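Local atomic coordinates of cysteine desulfurase (Elizabethkingia anophelis NUHP1, PDB entry 5VPR), a protein that probably removes sulfur from L-cysteine to give L-alanine, passing it to a sulfur carrier with the help of a pyridoxal 5'-phosphate cofactor. Residues 52-55 against 56-60; 99-102 against 103-107; 352-355 against 356-359; 406-409 against 410-414. All coordinates share one frame; numbering follows the deposited sequence. Where two conformers were deposited one is given.

How the interactions relate
The four contacts follow one another along the chain, each a local contact between residues close in sequence. Interaction 2 lies nearest the middle of the chain, its centre about 12 Å from the chain's centre, and is the one that reaches the cofactor: T102 is hydrogen-bonded to the phosphate of the pyridoxal-modified lysine at position 233. Interaction 1 sits at the surface with its centre about 26 Å from that of interaction 2, and no atoms of the two touch. Interactions 3 and 4 form one unit, their centres about 10 Å apart, with I358 CD1 3.7 Å from L413 CG. That unit is remote from helix 101-111, interactions 2 and 3 being about 32 Å apart between centres.

Interaction 1: residues 52-55 against 56-60; sequences NYYE and HYNAN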
# COMPACT_ATOMS: atom_id res chain seq x y z
N ASN A 52 4.32 -24.73 -4.22
CA ASN A 52 5.25 -25.63 -3.56
C ASN A 52 4.83 -25.91 -2.12
O ASN A 52 4.99 -27.03 -1.62
CB ASN A 52 6.67 -25.07 -3.58
CG ASN A 52 7.31 -25.13 -4.95
OD1 ASN A 52 6.99 -26.01 -5.76
ND2 ASN A 52 8.21 -24.20 -5.23
N TYR A 53 4.30 -24.89 -1.43
CA TYR A 53 3.81 -25.10 -0.07
C TYR A 53 2.70 -26.14 -0.04
O TYR A 53 2.74 -27.08 0.76
CB TYR A 53 3.31 -23.78 0.54
CG TYR A 53 2.57 -24.06 1.83
CD1 TYR A 53 3.27 -24.38 3.00
CD2 TYR A 53 1.17 -24.11 1.87
CE1 TYR A 53 2.61 -24.69 4.17
CE2 TYR A 53 0.51 -24.41 3.03
CZ TYR A 53 1.24 -24.71 4.18
OH TYR A 53 0.57 -25.01 5.35
N TYR A 54 1.69 -25.99 -0.91
CA TYR A 54 0.57 -26.92 -0.85
C TYR A 54 0.94 -28.31 -1.35
O TYR A 54 0.37 -29.31 -0.89
CB TYR A 54 -0.62 -26.38 -1.65
CG TYR A 54 -1.38 -25.25 -0.98
CD1 TYR A 54 -1.54 -24.02 -1.61
CD2 TYR A 54 -1.95 -25.42 0.29
CE1 TYR A 54 -2.24 -22.98 -1.00
CE2 TYR A 54 -2.63 -24.39 0.91
CZ TYR A 54 -2.77 -23.18 0.26
OH TYR A 54 -3.48 -22.17 0.86
N GLU A 55 1.88 -28.41 -2.30
CA GLU A 55 2.22 -29.74 -2.79
C GLU A 55 3.24 -30.46 -1.91
O GLU A 55 3.39 -31.68 -2.08
CB GLU A 55 2.72 -29.66 -4.23
CG GLU A 55 1.63 -29.22 -5.18
CD GLU A 55 2.03 -29.34 -6.63
OE1 GLU A 55 1.16 -29.18 -7.50
OE2 GLU A 55 3.21 -29.61 -6.89
N HIS A 56 3.91 -29.78 -0.98
CA HIS A 56 4.99 -30.45 -0.26
C HIS A 56 4.97 -30.29 1.25
O HIS A 56 5.46 -31.18 1.96
CB HIS A 56 6.36 -30.00 -0.78
CG HIS A 56 6.60 -30.38 -2.21
ND1 HIS A 56 6.44 -29.50 -3.25
CD2 HIS A 56 6.93 -31.57 -2.76
CE1 HIS A 56 6.69 -30.12 -4.39
NE2 HIS A 56 6.99 -31.38 -4.12
N TYR A 57 4.44 -29.19 1.78
CA TYR A 57 4.66 -28.90 3.20
C TYR A 57 3.40 -28.57 3.98
O TYR A 57 3.50 -28.21 5.16
CB TYR A 57 5.66 -27.74 3.35
CG TYR A 57 6.89 -27.90 2.50
CD1 TYR A 57 7.84 -28.88 2.80
CD2 TYR A 57 7.09 -27.10 1.39
CE1 TYR A 57 8.97 -29.04 2.01
CE2 TYR A 57 8.22 -27.26 0.60
CZ TYR A 57 9.16 -28.22 0.91
OH TYR A 57 10.27 -28.37 0.12
N ASN A 58 2.22 -28.66 3.37
CA ASN A 58 1.02 -28.15 4.02
C ASN A 58 0.67 -28.96 5.27
O ASN A 58 0.56 -30.19 5.22
CB ASN A 58 -0.15 -28.16 3.02
CG ASN A 58 -1.46 -27.87 3.68
OD1 ASN A 58 -2.34 -28.73 3.79
ND2 ASN A 58 -1.61 -26.64 4.15
N ALA A 59 0.49 -28.26 6.39
CA ALA A 59 0.13 -28.83 7.69
C ALA A 59 -0.18 -27.65 8.60
O ALA A 59 0.20 -26.51 8.28
CB ALA A 59 1.27 -29.69 8.29
N ASN A 60 -0.85 -27.90 9.72
CA ASN A 60 -1.07 -26.76 10.60
C ASN A 60 0.19 -26.46 11.39
O ASN A 60 1.09 -27.30 11.49
CB ASN A 60 -2.27 -26.95 11.54
CG ASN A 60 -3.09 -25.65 11.71
OD1 ASN A 60 -2.54 -24.53 11.65
ND2 ASN A 60 -4.40 -25.79 11.91
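Y53 and Y57, four residues apart, meet across the last turn of helix 44-56 and the loop that leads to helix 67-87. Backbone bonds come first: Y57 N donates to Y53 O at 2.9 Å, while H56 N makes weak bonds to the carbonyls of N52 and Y53. The H56 side chain strengthens the grip on N52 O, since ND1 donates to it over 3.3 Å, with the oxygen at the edge of the imidazole and the nitrogen on a carbonyl lone pair. This fixes the tilt of the ring, whose face takes a CH-pi contact from E55 CB.

Among apolar contacts, Y53 CD1 lies 4.1 Å from Y57 CB, and the Y53 ring also rests on I287, A288 and I291 of helix 287-303 and on A72 of helix 67-87, tying the turn to the body of the protein.

Polar contacts gather at the Y53 hydroxyl. With CG anti to the backbone N (chi1 169°), the ring runs along the departing chain; N58 N lies over one face, and the N58 amide is turned 87° from the ring plane. A59 N donates weakly to OH, and N58 ND2 donates to it at 3.0 Å, the hydroxyl oxygen lying 29° out of the N58 amide plane.

Interaction 2: residues 99-102 against 103-107; sequences KGTT and EGINL
The flat N106 amide stands beside T102, one turn back on helix 101-111, with ND2 3.6 Å from the T102 methyl CG2; the two side chains run side by side and point the same way. ND2 also donates to T102 O at 3.0 Å, an oxygen tilted 19° out of the amide plane. Relative to the carbonyl plane of T102 this donor stands well above it, and the helical bond from N106 N reaches the same oxygen from the opposite face. Two N-H groups thus grip T102 O, and the ND2 bond fixes the rotation of the amide.

In one of its two conformers the E103 carboxylate turns back over the start of the helix because its chain bends at chi2 (81°). There OE2 comes 3.7 Å from K99 CB, and OE1 lies close to G100. G100 is the N-cap, and its carbonyl O accepts from G104 N at 3.2 Å.

On the buried side T101 CG2 is 4.1 Å from I105 CD1, and T101 OG1 is hydrogen-bonded to S230 OG. T102 OG1 is hydrogen-bonded to OP2 of the pyridoxal-modified lysine at position 233. This helix N-terminus, beginning with glycine and threonines and holding the cofactor phosphate, forms part of the phosphate-binding site, as in fold-type I pyridoxal phosphate enzymes.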
# COMPACT_ATOMS: atom_id res chain seq x y z
N LYS A 99 -4.67 -10.26 7.45
CA LYS A 99 -5.25 -10.59 6.15
C LYS A 99 -5.32 -9.38 5.22
O LYS A 99 -5.88 -9.50 4.12
CB LYS A 99 -6.63 -11.20 6.34
CG LYS A 99 -6.68 -12.32 7.41
CD LYS A 99 -5.55 -13.36 7.28
CE LYS A 99 -6.07 -14.78 7.54
NZ LYS A 99 -6.34 -15.12 8.97
N GLY A 100 -4.75 -8.25 5.61
CA GLY A 100 -4.83 -7.04 4.79
C GLY A 100 -4.65 -5.81 5.65
O GLY A 100 -4.66 -5.87 6.87
N THR A 101 -4.46 -4.67 4.97
CA THR A 101 -4.31 -3.41 5.70
C THR A 101 -5.53 -3.12 6.57
O THR A 101 -5.40 -2.69 7.73
CB THR A 101 -4.09 -2.24 4.72
OG1 THR A 101 -2.96 -2.52 3.88
CG2 THR A 101 -3.81 -0.95 5.49
N THR A 102 -6.72 -3.34 6.02
CA THR A 102 -7.94 -3.05 6.75
C THR A 102 -8.00 -3.84 8.06
O THR A 102 -8.42 -3.30 9.09
CB THR A 102 -9.15 -3.35 5.87
OG1 THR A 102 -9.11 -2.49 4.73
CG2 THR A 102 -10.46 -3.12 6.63
N GLU A 103 -7.57 -5.11 8.04
CA GLU A 103 -7.54 -5.90 9.27
C GLU A 103 -6.59 -5.29 10.29
O GLU A 103 -6.91 -5.19 11.48
CB GLU A 103 -7.14 -7.34 8.95
CG GLU A 103 -8.25 -8.22 8.38
CD GLU A 103 -8.50 -8.04 6.89
OE1 GLU A 103 -7.82 -7.20 6.23
OE2 GLU A 103 -9.40 -8.75 6.37
N GLY A 104 -5.39 -4.89 9.84
CA GLY A 104 -4.43 -4.27 10.75
C GLY A 104 -5.00 -3.02 11.40
O GLY A 104 -4.83 -2.80 12.60
N ILE A 105 -5.71 -2.21 10.62
CA ILE A 105 -6.33 -1.00 11.15
C ILE A 105 -7.35 -1.36 12.22
O ILE A 105 -7.32 -0.82 13.34
CB ILE A 105 -6.97 -0.18 10.02
CG1 ILE A 105 -5.90 0.40 9.08
CG2 ILE A 105 -7.84 0.94 10.59
CD1 ILE A 105 -6.51 1.12 7.85
N ASN A 106 -8.24 -2.31 11.91
CA ASN A 106 -9.29 -2.70 12.85
C ASN A 106 -8.71 -3.32 14.11
O ASN A 106 -9.24 -3.13 15.21
CB ASN A 106 -10.26 -3.68 12.19
CG ASN A 106 -11.37 -2.97 11.44
OD1 ASN A 106 -12.32 -2.48 12.04
ND2 ASN A 106 -11.24 -2.91 10.12
N LEU A 107 -7.63 -4.09 13.96
CA LEU A 107 -6.94 -4.66 15.11
C LEU A 107 -6.51 -3.57 16.08
O LEU A 107 -6.76 -3.67 17.29
CB LEU A 107 -5.74 -5.48 14.62
CG LEU A 107 -4.90 -6.34 15.57
CD1 LEU A 107 -4.00 -7.22 14.73
CD2 LEU A 107 -4.06 -5.55 16.57

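Interaction 3: residues 352-355 against 356-359; sequences ASDV and GMIL
V355 CG1 stands anti to the backbone N (chi1 176°) and L359 CG beside its own N (chi1 -66°), which brings CG1 to 4.0 Å from L359 CD1. The two branched side chains lie side by side and point the same way, one turn apart on helix 352-361. A different bend serves the next pair: M357 turns at chi3 (-51°), curling its methyl CE back to lie 3.8 Å from D354 OD1, so that the thioether chain runs alongside the carboxylate.

Nearer the backbone, M357 CG, set beside its own N, lies 3.2 Å from S353 O. That oxygen is already held by M357 N, at 2.8 Å. Helical bonds from G356 N to A352 O and from L359 N to V355 O keep the other turns in step, whereas the one from I358 N to D354 O is weak at 3.3 Å.

V355 packs on L346 and I349 and L359 on V366, all in loops. I358 lies against A409, M412 and L413. The result is a helix packed against helix 396-413, consistent with the C-terminal small domain of fold-type I enzymes.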
# COMPACT_ATOMS: atom_id res chain seq x y z
N ALA A 352 -15.64 10.17 -16.50
CA ALA A 352 -14.32 9.59 -16.72
C ALA A 352 -14.42 8.14 -17.17
O ALA A 352 -13.53 7.65 -17.88
CB ALA A 352 -13.48 9.68 -15.44
N SER A 353 -15.49 7.45 -16.79
CA SER A 353 -15.68 6.07 -17.22
C SER A 353 -15.80 5.96 -18.74
O SER A 353 -15.43 4.94 -19.32
CB SER A 353 -16.92 5.48 -16.54
OG SER A 353 -17.98 6.41 -16.56
N ASP A 354 -16.34 7.00 -19.39
CA ASP A 354 -16.37 7.02 -20.85
C ASP A 354 -14.97 6.86 -21.42
O ASP A 354 -14.76 6.10 -22.37
CB ASP A 354 -17.01 8.31 -21.35
CG ASP A 354 -18.50 8.36 -21.09
OD1 ASP A 354 -19.11 7.28 -20.89
OD2 ASP A 354 -19.07 9.47 -21.09
N VAL A 355 -14.00 7.57 -20.84
CA VAL A 355 -12.61 7.41 -21.26
C VAL A 355 -12.09 6.05 -20.85
O VAL A 355 -11.37 5.39 -21.60
CB VAL A 355 -11.76 8.56 -20.70
CG1 VAL A 355 -10.29 8.35 -21.04
CG2 VAL A 355 -12.24 9.88 -21.23
N GLY A 356 -12.46 5.59 -19.65
CA GLY A 356 -11.97 4.30 -19.18
C GLY A 356 -12.43 3.16 -20.07
O GLY A 356 -11.68 2.21 -20.30
N MET A 357 -13.66 3.24 -20.57
CA MET A 357 -14.19 2.16 -21.40
C MET A 357 -13.50 2.12 -22.75
O MET A 357 -13.16 1.04 -23.24
CB MET A 357 -15.70 2.32 -21.58
CG MET A 357 -16.49 2.08 -20.31
SD MET A 357 -18.26 2.06 -20.65
CE MET A 357 -18.44 3.60 -21.56
N ILE A 358 -13.27 3.29 -23.36
CA ILE A 358 -12.49 3.34 -24.60
C ILE A 358 -11.09 2.77 -24.38
O ILE A 358 -10.61 1.95 -25.17
CB ILE A 358 -12.44 4.78 -25.14
CG1 ILE A 358 -13.84 5.23 -25.58
CG2 ILE A 358 -11.47 4.88 -26.30
CD1 ILE A 358 -13.90 6.66 -26.06
N LEU A 359 -10.44 3.17 -23.28
CA LEU A 359 -9.11 2.65 -22.97
C LEU A 359 -9.12 1.13 -22.78
O LEU A 359 -8.22 0.43 -23.26
CB LEU A 359 -8.55 3.35 -21.72
CG LEU A 359 -8.26 4.84 -21.88
CD1 LEU A 359 -7.63 5.43 -20.61
CD2 LEU A 359 -7.35 5.07 -23.07

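Interaction 4: residues 406-409 against 410-414; sequences VKKA and QKMLA
K408 and M412, both exposed, cross at an angle on helix 396-413, the lysine drawn out straight and the methionine bent across it. K408 CG is anti to the backbone N (chi1 172°) and the rest of its chain is extended, so that the aliphatic part runs past the sulfur: CG and CE each come to within 3.8 Å of M412 SD. M412 itself bends at chi3 (66°), and this side of the helix meets helix 352-361.

K411 takes another course. Its CG lies between the backbone N and the carbonyl carbon (chi1 36°), a crowded position that sets CG 3.1 Å from K407 O and near K408 O, before the chain bends at chi3. L413 CG packs against the carbonyl of A409, whose oxygen accepts from L413 N at 2.8 Å.

Among the other backbone bonds, M412 N to K408 O is 2.9 Å, but K411 N to K407 O is long and weak, and the bonds of A414 N are weak too. Methylene and thioether surfaces meet here without any hydrogen bond or salt bridge between side chains of the two segments, which implies that this last turn probably owes its order largely to backbone bonds and apolar packing.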
# COMPACT_ATOMS: atom_id res chain seq x y z
N VAL A 406 -5.47 7.91 -24.99
CA VAL A 406 -6.21 9.03 -24.41
C VAL A 406 -6.56 10.05 -25.49
O VAL A 406 -7.69 10.56 -25.53
CB VAL A 406 -5.41 9.66 -23.25
CG1 VAL A 406 -5.97 11.02 -22.89
CG2 VAL A 406 -5.44 8.74 -22.03
N LYS A 407 -5.61 10.36 -26.37
CA LYS A 407 -5.91 11.23 -27.51
C LYS A 407 -7.05 10.66 -28.36
O LYS A 407 -7.95 11.40 -28.77
CB LYS A 407 -4.66 11.42 -28.37
CG LYS A 407 -3.52 12.11 -27.66
CD LYS A 407 -2.29 12.25 -28.53
CE LYS A 407 -1.11 12.79 -27.72
NZ LYS A 407 -0.00 13.26 -28.60
N LYS A 408 -7.02 9.35 -28.62
CA LYS A 408 -8.07 8.75 -29.44
C LYS A 408 -9.42 8.84 -28.74
O LYS A 408 -10.44 9.14 -29.38
CB LYS A 408 -7.72 7.30 -29.77
CG LYS A 408 -8.82 6.50 -30.45
CD LYS A 408 -8.32 5.12 -30.86
CE LYS A 408 -9.46 4.28 -31.46
NZ LYS A 408 -9.03 2.96 -32.02
N ALA A 409 -9.44 8.63 -27.42
CA ALA A 409 -10.68 8.70 -26.66
C ALA A 409 -11.32 10.08 -26.76
O ALA A 409 -12.53 10.21 -26.99
CB ALA A 409 -10.41 8.36 -25.19
N GLN A 410 -10.52 11.13 -26.61
CA GLN A 410 -11.09 12.48 -26.58
C GLN A 410 -11.72 12.85 -27.92
O GLN A 410 -12.80 13.46 -27.95
CB GLN A 410 -10.02 13.48 -26.14
CG GLN A 410 -9.53 14.47 -27.18
CD GLN A 410 -8.62 15.51 -26.57
OE1 GLN A 410 -8.88 16.02 -25.47
NE2 GLN A 410 -7.53 15.82 -27.26
N LYS A 411 -11.10 12.48 -29.04
CA LYS A 411 -11.74 12.77 -30.32
C LYS A 411 -12.90 11.82 -30.58
O LYS A 411 -13.88 12.21 -31.22
CB LYS A 411 -10.74 12.75 -31.47
CG LYS A 411 -9.65 11.72 -31.35
CD LYS A 411 -8.39 12.17 -32.08
CE LYS A 411 -8.34 11.61 -33.47
NZ LYS A 411 -6.99 11.78 -34.05
N MET A 412 -12.83 10.58 -30.09
CA MET A 412 -13.99 9.70 -30.18
C MET A 412 -15.18 10.28 -29.43
O MET A 412 -16.32 10.17 -29.88
CB MET A 412 -13.65 8.31 -29.63
CG MET A 412 -12.98 7.40 -30.63
SD MET A 412 -12.49 5.85 -29.89
CE MET A 412 -14.07 5.10 -29.50
N LEU A 413 -14.92 10.93 -28.30
CA LEU A 413 -15.99 11.47 -27.46
C LEU A 413 -16.40 12.89 -27.83
O LEU A 413 -17.44 13.35 -27.35
CB LEU A 413 -15.56 11.41 -25.99
CG LEU A 413 -15.45 9.95 -25.55
CD1 LEU A 413 -14.87 9.81 -24.15
CD2 LEU A 413 -16.81 9.27 -25.64
N ALA A 414 -15.64 13.57 -28.67
CA ALA A 414 -16.04 14.89 -29.15
C ALA A 414 -17.36 14.83 -29.91
O ALA A 414 -18.27 15.62 -29.65
CB ALA A 414 -14.95 15.48 -30.03
OXT ALA A 414 -17.57 14.00 -30.79